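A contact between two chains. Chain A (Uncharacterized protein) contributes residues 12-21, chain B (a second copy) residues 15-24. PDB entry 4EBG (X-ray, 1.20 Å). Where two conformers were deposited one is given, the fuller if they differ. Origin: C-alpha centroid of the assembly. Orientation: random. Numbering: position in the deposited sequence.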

ATOM      1  N   GLU A  12       2.938  -8.118 -10.394  1.00 12.35           N
ATOM      2  CA  GLU A  12       2.905  -8.144  -8.933  1.00 11.87           C
ATOM      3  C   GLU A  12       3.146  -6.776  -8.321  1.00 11.13           C
ATOM      4  O   GLU A  12       2.440  -6.374  -7.408  1.00 12.08           O
ATOM      5  CB  GLU A  12       3.916  -9.159  -8.408  1.00 14.37           C
ATOM      6  CG  GLU A  12       3.913  -9.341  -6.912  1.00 16.75           C
ATOM      7  CD  GLU A  12       2.715  -9.929  -6.319  1.00 21.74           C
ATOM      8  OE1 GLU A  12       1.895 -10.538  -7.038  1.00 27.15           O
ATOM      9  OE2 GLU A  12       2.631  -9.775  -5.084  1.00 28.44           O
ATOM     10  N   GLN A  13       4.126  -6.050  -8.831  1.00 11.74           N
ATOM     11  CA  GLN A  13       4.392  -4.711  -8.309  1.00 11.65           C
ATOM     12  C   GLN A  13       3.157  -3.846  -8.488  1.00 12.87           C
ATOM     13  O   GLN A  13       2.775  -3.102  -7.576  1.00 13.47           O
ATOM     14  CB  GLN A  13       5.566  -4.061  -9.046  1.00 12.05           C
ATOM     15  CG  GLN A  13       5.897  -2.724  -8.527  1.00 13.15           C
ATOM     16  CD  GLN A  13       6.628  -2.758  -7.216  1.00 11.97           C
ATOM     17  OE1 GLN A  13       7.598  -3.488  -7.066  1.00 16.01           O
ATOM     18  NE2 GLN A  13       6.177  -1.946  -6.226  1.00 15.51           N
ATOM     19  N   ASN A  14       2.526  -3.918  -9.646  1.00 11.47           N
ATOM     20  CA  ASN A  14       1.326  -3.118  -9.908  1.00 12.27           C
ATOM     21  C   ASN A  14       0.146  -3.478  -9.064  1.00 12.23           C
ATOM     22  O   ASN A  14      -0.578  -2.609  -8.630  1.00 13.44           O
ATOM     23  CB  ASN A  14       0.990  -3.086 -11.379  1.00 13.40           C
ATOM     24  CG  ASN A  14       1.889  -2.132 -12.106  1.00 14.64           C
ATOM     25  OD1 ASN A  14       2.078  -1.024 -11.630  1.00 18.77           O
ATOM     26  ND2 ASN A  14       2.442  -2.533 -13.244  1.00 14.99           N
ATOM     27  N   GLN A  15      -0.019  -4.758  -8.773  1.00 13.55           N
ATOM     28  CA  GLN A  15      -1.101  -5.213  -7.883  1.00 14.56           C
ATOM     29  C   GLN A  15      -0.906  -4.634  -6.485  1.00 14.29           C
ATOM     30  O   GLN A  15      -1.849  -4.109  -5.845  1.00 15.40           O
ATOM     31  CB  GLN A  15      -1.110  -6.737  -7.826  1.00 17.37           C
ATOM     32  CG  GLN A  15      -1.762  -7.365  -9.037  1.00 21.94           C
ATOM     33  CD  GLN A  15      -1.821  -8.878  -8.967  1.00 29.79           C
ATOM     34  OE1 GLN A  15      -1.458  -9.491  -7.957  1.00 37.67           O
ATOM     35  NE2 GLN A  15      -2.297  -9.488 -10.035  1.00 36.08           N
HETATM   36  N   MSE A  16       0.324  -4.685  -5.978  1.00 12.96           N
HETATM   37  CA  MSE A  16       0.621  -4.117  -4.649  0.75 12.23           C
HETATM   38  C   MSE A  16       0.471  -2.604  -4.657  1.00 12.76           C
HETATM   39  O   MSE A  16      -0.027  -2.028  -3.722  1.00 14.52           O
HETATM   40  CB  MSE A  16       2.020  -4.517  -4.176  0.75 13.49           C
HETATM   41  CG  MSE A  16       2.118  -6.026  -3.920  0.75 13.34           C
HETATM   42 SE   MSE A  16       3.771  -6.490  -3.077  0.56 12.33          SE
HETATM   43  CE  MSE A  16       4.859  -6.093  -4.632  0.75 16.98           C
ATOM     44  N   ASN A  17       0.959  -1.968  -5.714  1.00 13.28           N
ATOM     45  CA  ASN A  17       0.857  -0.486  -5.766  1.00 13.12           C
ATOM     46  C   ASN A  17      -0.585  -0.018  -5.834  1.00 13.61           C
ATOM     47  O   ASN A  17      -0.930   0.999  -5.235  1.00 14.20           O
ATOM     48  CB  ASN A  17       1.614   0.105  -6.956  1.00 13.04           C
ATOM     49  CG  ASN A  17       3.112   0.172  -6.753  1.00 13.99           C
ATOM     50  OD1 ASN A  17       3.664  -0.559  -5.957  1.00 14.58           O
ATOM     51  ND2 ASN A  17       3.779   1.064  -7.470  1.00 16.95           N
ATOM     52  N   LYS A  18      -1.418  -0.766  -6.511  1.00 14.17           N
ATOM     53  CA  LYS A  18      -2.831  -0.425  -6.583  1.00 14.38           C
ATOM     54  C   LYS A  18      -3.464  -0.406  -5.190  1.00 15.33           C
ATOM     55  O   LYS A  18      -4.228   0.505  -4.860  1.00 17.93           O
ATOM     56  CB  LYS A  18      -3.578  -1.425  -7.454  1.00 17.09           C
ATOM     57  CG  LYS A  18      -4.990  -0.961  -7.828  1.00 24.30           C
ATOM     58  CD  LYS A  18      -4.925   0.259  -8.787  1.00 37.46           C
ATOM     59  CE  LYS A  18      -6.239   1.049  -8.884  1.00 42.44           C
ATOM     60  NZ  LYS A  18      -5.981   2.482  -9.246  1.00 44.27           N
ATOM     61  N   ILE A  19      -3.199  -1.438  -4.412  1.00 15.12           N
ATOM     62  CA  ILE A  19      -3.749  -1.476  -3.074  0.60 14.08           C
ATOM     63  C   ILE A  19      -3.104  -0.386  -2.219  1.00 13.75           C
ATOM     64  O   ILE A  19      -3.789   0.305  -1.468  1.00 15.48           O
ATOM     65  CB  ILE A  19      -3.589  -2.910  -2.483  0.60 14.74           C
ATOM     66  CG1 ILE A  19      -4.355  -3.932  -3.331  0.60 16.96           C
ATOM     67  CG2 ILE A  19      -4.116  -2.951  -1.054  0.60 14.88           C
ATOM     68  CD1 ILE A  19      -4.003  -5.397  -2.999  0.60 16.86           C
ATOM     69  N   ALA A  20      -1.788  -0.245  -2.281  1.00 14.09           N
ATOM     70  CA  ALA A  20      -1.078   0.753  -1.527  1.00 14.23           C
ATOM     71  C   ALA A  20      -1.631   2.144  -1.778  1.00 13.46           C
ATOM     72  O   ALA A  20      -1.741   2.934  -0.829  1.00 14.94           O
ATOM     73  CB  ALA A  20       0.439   0.688  -1.794  1.00 16.08           C
ATOM     74  N   SER A  21      -1.987   2.430  -3.018  1.00 13.84           N
ATOM     75  CA  SER A  21      -2.471   3.758  -3.414  0.50 14.08           C
ATOM     76  C   SER A  21      -3.808   4.118  -2.759  1.00 13.72           C
ATOM     77  O   SER A  21      -4.159   5.277  -2.682  1.00 15.49           O
ATOM     78  CB  SER A  21      -2.566   3.854  -4.943  0.50 14.22           C
ATOM     79  OG  SER A  21      -3.678   3.141  -5.424  0.50 15.36           O
TER
ATOM     80  N   GLN B  15      -5.233  -5.131   6.487  1.00 12.31           N
ATOM     81  CA  GLN B  15      -4.889  -5.935   5.324  1.00 12.76           C
ATOM     82  C   GLN B  15      -4.266  -5.054   4.273  1.00 12.22           C
ATOM     83  O   GLN B  15      -3.231  -5.395   3.677  1.00 14.02           O
ATOM     84  CB  GLN B  15      -6.121  -6.657   4.777  1.00 16.31           C
ATOM     85  CG  GLN B  15      -6.549  -7.866   5.610  1.00 22.40           C
ATOM     86  CD  GLN B  15      -7.828  -8.492   5.116  1.00 27.10           C
ATOM     87  OE1 GLN B  15      -8.729  -7.802   4.657  1.00 32.82           O
ATOM     88  NE2 GLN B  15      -7.921  -9.802   5.224  1.00 34.39           N
HETATM   89  N   MSE B  16      -4.894  -3.921   3.969  1.00 11.88           N
HETATM   90  CA  MSE B  16      -4.319  -3.013   2.975  0.80 11.94           C
HETATM   91  C   MSE B  16      -2.995  -2.425   3.416  1.00 11.12           C
HETATM   92  O   MSE B  16      -2.076  -2.318   2.649  1.00 13.33           O
HETATM   93  CB  MSE B  16      -5.313  -1.894   2.659  0.80 13.44           C
HETATM   94  CG  MSE B  16      -6.559  -2.403   1.918  0.80 12.80           C
HETATM   95 SE   MSE B  16      -7.672  -0.981   1.285  0.60 12.25          SE
HETATM   96  CE  MSE B  16      -8.089  -0.335   2.981  0.80 15.94           C
ATOM     97  N   ASN B  17      -2.890  -2.076   4.706  1.00 11.69           N
ATOM     98  CA  ASN B  17      -1.628  -1.487   5.180  1.00 10.55           C
ATOM     99  C   ASN B  17      -0.508  -2.517   5.102  1.00 13.39           C
ATOM    100  O   ASN B  17       0.619  -2.140   4.839  1.00 13.14           O
ATOM    101  CB  ASN B  17      -1.722  -0.970   6.624  1.00 11.53           C
ATOM    102  CG  ASN B  17      -2.466   0.333   6.756  1.00 11.81           C
ATOM    103  OD1 ASN B  17      -3.181   0.789   5.859  1.00 12.85           O
ATOM    104  ND2 ASN B  17      -2.279   0.964   7.920  1.00 13.62           N
ATOM    105  N   LYS B  18      -0.826  -3.787   5.336  1.00 13.88           N
ATOM    106  CA  LYS B  18       0.199  -4.830   5.278  0.50 15.15           C
ATOM    107  C   LYS B  18       0.766  -4.911   3.862  1.00 14.28           C
ATOM    108  O   LYS B  18       1.975  -5.001   3.670  1.00 15.35           O
ATOM    109  CB  LYS B  18      -0.341  -6.190   5.691  0.50 16.48           C
ATOM    110  CG  LYS B  18       0.677  -7.315   5.501  0.50 23.50           C
ATOM    111  CD  LYS B  18       0.002  -8.673   5.443  0.50 28.25           C
ATOM    112  CE  LYS B  18       0.536  -9.512   4.274  0.50 28.59           C
ATOM    113  NZ  LYS B  18      -0.247  -9.368   2.996  0.50 20.71           N
ATOM    114  N   ILE B  19      -0.098  -4.866   2.854  1.00 13.31           N
ATOM    115  CA  ILE B  19       0.354  -4.939   1.462  0.70 13.54           C
ATOM    116  C   ILE B  19       1.140  -3.642   1.153  1.00 12.82           C
ATOM    117  O   ILE B  19       2.234  -3.680   0.549  1.00 15.27           O
ATOM    118  CB  ILE B  19      -0.858  -5.169   0.506  0.70 14.44           C
ATOM    119  CG1 ILE B  19      -1.516  -6.522   0.784  0.70 15.17           C
ATOM    120  CG2 ILE B  19      -0.408  -5.129  -0.942  0.70 13.16           C
ATOM    121  CD1 ILE B  19      -2.829  -6.737   0.083  0.70 18.60           C
ATOM    122  N   ALA B  20       0.569  -2.500   1.538  1.00 12.70           N
ATOM    123  CA  ALA B  20       1.245  -1.236   1.315  1.00 13.20           C
ATOM    124  C   ALA B  20       2.643  -1.205   1.899  1.00 12.73           C
ATOM    125  O   ALA B  20       3.551  -0.636   1.300  1.00 14.08           O
ATOM    126  CB  ALA B  20       0.355  -0.059   1.822  1.00 14.03           C
ATOM    127  N   SER B  21       2.823  -1.779   3.081  1.00 12.57           N
ATOM    128  CA  SER B  21       4.091  -1.772   3.775  0.70 12.24           C
ATOM    129  C   SER B  21       5.190  -2.504   3.002  1.00 13.31           C
ATOM    130  O   SER B  21       6.347  -2.280   3.267  1.00 14.24           O
ATOM    131  CB  SER B  21       3.945  -2.362   5.189  0.70 13.42           C
ATOM    132  OG  SER B  21       3.812  -3.787   5.148  0.70 13.15           O
ATOM    133  N   LYS B  22       4.822  -3.398   2.089  1.00 13.17           N
ATOM    134  CA  LYS B  22       5.790  -4.109   1.236  1.00 14.25           C
ATOM    135  C   LYS B  22       6.463  -3.157   0.279  1.00 15.22           C
ATOM    136  O   LYS B  22       7.639  -3.339  -0.098  1.00 17.65           O
ATOM    137  CB  LYS B  22       5.130  -5.275   0.482  1.00 15.86           C
ATOM    138  CG  LYS B  22       4.492  -6.351   1.420  1.00 19.89           C
ATOM    139  CD  LYS B  22       3.712  -7.499   0.695  1.00 24.47           C
ATOM    140  CE  LYS B  22       3.057  -8.493   1.681  1.00 34.58           C
ATOM    141  NZ  LYS B  22       1.961  -9.261   1.009  1.00 42.29           N
ATOM    142  N   VAL B  23       5.732  -2.133  -0.135  1.00 14.06           N
ATOM    143  CA  VAL B  23       6.322  -1.182  -1.051  1.00 15.91           C
ATOM    144  C   VAL B  23       6.694   0.150  -0.411  1.00 14.86           C
ATOM    145  O   VAL B  23       7.513   0.880  -0.935  1.00 17.59           O
ATOM    146  CB  VAL B  23       5.485  -1.001  -2.339  1.00 18.54           C
ATOM    147  CG1 VAL B  23       5.238  -2.367  -3.037  1.00 21.60           C
ATOM    148  CG2 VAL B  23       4.190  -0.309  -2.012  1.00 19.37           C
ATOM    149  N   GLN B  24       6.129   0.439   0.774  1.00 14.89           N
ATOM    150  CA  GLN B  24       6.482   1.657   1.513  0.50 14.41           C
ATOM    151  C   GLN B  24       6.496   1.263   2.973  1.00 14.52           C
ATOM    152  O   GLN B  24       5.510   1.258   3.681  1.00 15.60           O
ATOM    153  CB  GLN B  24       5.557   2.861   1.230  0.50 15.45           C
ATOM    154  CG  GLN B  24       5.819   4.112   2.099  0.50 15.23           C
ATOM    155  CD  GLN B  24       4.948   5.307   1.687  0.50 15.55           C
ATOM    156  OE1 GLN B  24       3.989   5.150   0.924  0.50 19.99           O
ATOM    157  NE2 GLN B  24       5.281   6.486   2.183  0.50 21.32           N
TER

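This contact is a small apolar packing of two helices from two copies of one protein, held by the fit of side chains, with no hydrogen bond passing between the stretches. The helix axes come within 8.2 Å of each other, and their N-to-C directions make an angle of 124°, so the chains run in broadly opposing senses but cross steeply. Together the two stretches bury about 440 Å².

The helices come closest in register at a pair of alanines. Ala A20 and Ala B20 meet with their CA atoms 4.2 Å apart and their CB atoms at 3.7 Å. Ala A20 points its CB toward the other stretch, whereas that of Ala B20 points sideways, and CB of Ala A20 lies 3.7 Å from CA of Ala B20 as well. With side chains no larger than a methyl, the two backbones lie close here.

Around this point the longer aliphatic residues fill the space. Ile A19 and Ile B19 touch end to end, CD1 of one lying 3.6 Å from CD1 of the other. Both use the m,t rotamer, the one that a helix most readily allows a beta-branched isoleucine, and in it the two CD1 methyls meet. Each isoleucine also packs against a selenomethionine of the partner chain: CG2 of Ile A19 is 3.9 Å from CG of Met B16, and CG2 of Ile B19 is 4.0 Å from CG of Met A16. SE of Met A16 also lies 3.9 Å from CD of Lys B22, whose long aliphatic part serves as an apolar surface.

Val B23 makes the most intricate fit. Its side chain is a knob in a hole formed by Gln A13, Met A16, Asn A17 and Ala A20. The two methyl groups address different parts of the hole: CG1 is 4.0 Å from CB of Met A16, and CG2 is 3.9 Å from CB of Ala A20. A compact, branched side chain suits such a pocket.

The polar wall of the hole is made tolerable by bonding within chain A. NE2 of Gln A13 donates to OD1 of Asn A17 at 2.9 Å. OE1 of Gln A13 and ND2 of Asn A17 are hydrogen-bonded elsewhere in the structure. With its polar groups thus engaged, the pair can lie against a methyl: NE2 of Gln A13 is 3.4 Å and OD1 of Asn A17 3.8 Å from CG1 of Val B23.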